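PDB 1SR4: cytolethal distending toxin protein C from Haemophilus ducreyi, which probably forms with CdtA the heterodimeric, lectin-like subunit required to deliver the genotoxic CdtB subunit of the cytolethal distending toxin to host cells. Local coordinates for the interface of chains B and A and the interface of chains C and A. Residues are numbered along the deposited sequence; one frame, centred on the assembly and turned at random. Chains: chain A, cytolethal distending toxin protein C; chain B, cytolethal distending toxin protein B; chain C, Cytolethal distending toxin subunit A.

Contact 1: the interface of chains B and A. Residues chain B 15, 95; chain A 13-15.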
# COMPACT_ATOMS: atom_id res chain seq x y z
N SER B 15 11.77 7.23 8.18
CA SER B 15 12.98 7.95 8.58
C SER B 15 12.69 9.44 8.63
O SER B 15 11.61 9.89 8.24
CB SER B 15 14.13 7.71 7.60
OG SER B 15 13.82 8.23 6.33
N ARG B 95 12.77 6.21 14.45
CA ARG B 95 12.30 5.58 13.24
C ARG B 95 11.90 4.11 13.44
O ARG B 95 10.89 3.66 12.88
CB ARG B 95 13.32 5.74 12.09
CG ARG B 95 14.67 5.08 12.24
CD ARG B 95 15.56 5.49 11.05
NE ARG B 95 16.90 4.90 11.16
CZ ARG B 95 17.18 3.63 10.90
NH1 ARG B 95 16.23 2.79 10.50
NH2 ARG B 95 18.42 3.19 11.04
N GLU A 13 18.89 -1.07 9.17
CA GLU A 13 19.50 -0.07 8.31
C GLU A 13 18.55 1.08 7.97
O GLU A 13 17.34 0.94 8.03
CB GLU A 13 19.99 -0.71 7.00
CG GLU A 13 21.36 -1.38 7.10
CD GLU A 13 22.13 -1.29 5.79
OE1 GLU A 13 23.16 -0.56 5.73
OE2 GLU A 13 21.69 -1.93 4.82
N LEU A 14 19.14 2.22 7.63
CA LEU A 14 18.39 3.41 7.23
C LEU A 14 18.08 3.22 5.74
O LEU A 14 18.99 2.91 4.96
CB LEU A 14 19.27 4.65 7.41
CG LEU A 14 18.72 6.02 7.00
CD1 LEU A 14 17.59 6.43 7.95
CD2 LEU A 14 19.83 7.06 7.05
N SER A 15 16.82 3.39 5.35
CA SER A 15 16.40 3.25 3.96
C SER A 15 16.37 4.59 3.24
O SER A 15 15.89 5.58 3.80
CB SER A 15 14.98 2.66 3.86
OG SER A 15 14.94 1.30 4.24
O HOH W 1 13.08 6.01 5.05
O HOH W 2 15.71 8.19 4.01
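Residues A:Glu13 to A:Ser15 run as an extended stretch of chain, in the beta region throughout, past B:Ser15 and B:Arg95, which belong to two separate loops of CdtB. A:Leu14 makes the apolar part of the contact. Its CG stands anti to the backbone N (chi1 177°), which carries the methyl CD1 toward CdtB, where it faces both the CB of B:Ser15 and the outer part of the B:Arg95 chain. CD1 lies 3.7 Å from B:Ser15 CB and 3.8 Å from B:Arg95 CD. The leucine and arginine side chains cross at about a right angle, and the methyl meets the arginine near CD and NE, where the aliphatic stem gives way to the guanidinium.

B:Arg95 is extended from CG to NE and then turns at its last torsion (76°), presenting one face of the guanidinium to the backbone of A:Glu13 and A:Leu14; A:Leu14 CA lies 3.7 Å above that plane, toward its rim. NH1 reaches the carbonyl O of A:Glu13 at 3.3 Å in a weak, bent hydrogen bond, 125° at the hydrogen. A:Glu13 thus takes part through its backbone carbonyl.

Polar linkage on the other flank of A:Leu14 is indirect. Two waters bridge B:Ser15 OG and the carbonyl O of A:Ser15: water 1 is 2.7 Å from OG, and water 2 is 2.6 Å from that carbonyl O. The two solvent bridges span a gap too wide for direct bonding. The patch is small, hiding 125 Å² in all. It lies in the N-terminal segment of CdtC, before strand 19-24, where this segment leaves the body of its subunit and follows the surface of the nuclease-like fold of CdtB.

Contact 2: the interface of chains C and A. Residues chain C 64, 197-198, 202; chain A 25, 102-104, 147.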
# COMPACT_ATOMS: atom_id res chain seq x y z
N MET C 64 -2.33 -0.15 -15.50
CA MET C 64 -1.70 0.75 -16.45
C MET C 64 -0.36 0.24 -16.96
O MET C 64 0.50 -0.13 -16.16
CB MET C 64 -1.50 2.13 -15.79
CG MET C 64 -0.81 3.16 -16.69
SD MET C 64 -0.28 4.69 -15.84
CE MET C 64 -1.83 5.47 -15.37
N PRO C 197 -4.66 4.42 -9.90
CA PRO C 197 -5.99 4.93 -9.53
C PRO C 197 -6.93 4.74 -10.71
O PRO C 197 -6.50 4.73 -11.87
CB PRO C 197 -5.75 6.42 -9.25
CG PRO C 197 -4.26 6.49 -8.91
CD PRO C 197 -3.67 5.51 -9.91
N PRO C 198 -8.23 4.58 -10.44
CA PRO C 198 -9.22 4.40 -11.50
C PRO C 198 -9.38 5.71 -12.25
O PRO C 198 -8.99 6.76 -11.74
CB PRO C 198 -10.49 4.04 -10.72
CG PRO C 198 -10.36 4.94 -9.49
CD PRO C 198 -8.87 4.74 -9.12
N ALA C 202 -12.22 12.40 -8.66
CA ALA C 202 -11.68 12.13 -7.33
C ALA C 202 -12.11 13.20 -6.34
O ALA C 202 -12.19 14.37 -6.70
CB ALA C 202 -10.15 12.07 -7.40
N LEU A 25 -2.95 11.77 -14.54
CA LEU A 25 -3.89 10.69 -14.83
C LEU A 25 -4.68 10.99 -16.09
O LEU A 25 -5.35 10.11 -16.63
CB LEU A 25 -4.84 10.45 -13.66
CG LEU A 25 -4.14 9.91 -12.42
CD1 LEU A 25 -5.20 9.33 -11.48
CD2 LEU A 25 -3.12 8.83 -12.81
N THR A 102 -9.74 8.07 -4.32
CA THR A 102 -9.39 7.09 -5.35
C THR A 102 -7.94 6.62 -5.31
O THR A 102 -7.59 5.63 -5.97
CB THR A 102 -9.61 7.60 -6.78
OG1 THR A 102 -8.62 8.58 -7.11
CG2 THR A 102 -11.01 8.22 -6.93
N GLY A 103 -7.08 7.31 -4.55
CA GLY A 103 -5.68 6.93 -4.52
C GLY A 103 -4.87 7.87 -5.41
O GLY A 103 -3.64 7.83 -5.43
N ALA A 104 -5.57 8.67 -6.21
CA ALA A 104 -4.90 9.67 -7.02
C ALA A 104 -4.60 10.80 -6.04
O ALA A 104 -5.19 10.85 -4.95
CB ALA A 104 -5.84 10.18 -8.10
N LEU A 147 3.50 6.73 -9.03
CA LEU A 147 3.65 5.34 -9.44
C LEU A 147 5.06 4.77 -9.51
O LEU A 147 6.04 5.49 -9.35
CB LEU A 147 2.97 5.19 -10.82
CG LEU A 147 1.47 5.55 -10.87
CD1 LEU A 147 1.01 5.83 -12.29
CD2 LEU A 147 0.67 4.40 -10.27
O HOH W 3 -8.68 8.66 -9.80
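The loop that follows strand 193-196 of CdtA, together with strands 62-65 and 202-203, meets three pieces of CdtC: the loop just after strand 19-24, the turn between strands 95-99 and 105-109, and the end of strand 144-147. C:Pro197 fits its ring into the corner made by two of these pieces. Its CB touches A:Leu25 CD1 at 3.7 Å, while CG rests against the backbone of A:Ala104, 3.7 Å from the amide N. A:Leu25 has CG anti to its carbonyl carbon (chi1 -66°), an orientation that directs the branched end of the side chain to the proline.

The next ring, C:Pro198, lies obliquely across A:Thr102. Its CD is 3.8 Å from the threonine CB and also approaches the carbonyl O of the same residue. On another flank, the methyl CG2 of A:Thr102 faces C:Ala202 CB at 4.0 Å, so the threonine sits between two separate parts of the CdtA tail. Its hydroxyl OG1 accepts a hydrogen bond from A:Ala104 N (158° at the hydrogen), which ties the side chain to the turn through A:Gly103 and should help to fix its rotation.

Farther along the interface, C:Met64 and A:Leu147 form a separate, lighter contact. The two side chains cross at about a right angle, and the thioether SD of C:Met64 meets the CD1 methyl of A:Leu147 at 3.9 Å. The patch as a whole hides 167 Å² and helps to join the two ricin-like lectin subunits of the toxin. Water 3 adds a polar bridge beside the prolines, 2.7 Å from both the hydroxyl OG1 of A:Thr102 and the carbonyl O of C:Pro198.

The C-alpha centres of contact 1 and contact 2 are about 28 Å apart, and the two share no residue; chain A is their common partner. Contact 1 uses the N-terminal segment of CdtC, whereas contact 2 draws on the loop after strand 19-24 and on later parts of the same chain. A short stretch of sequence, from A:Ser15 to A:Leu25, therefore connects the nuclease-bound segment to the interface with CdtA. CdtC thus touches both other subunits at once, consistent with a heterotrimer in which CdtA and CdtC together probably deliver CdtB.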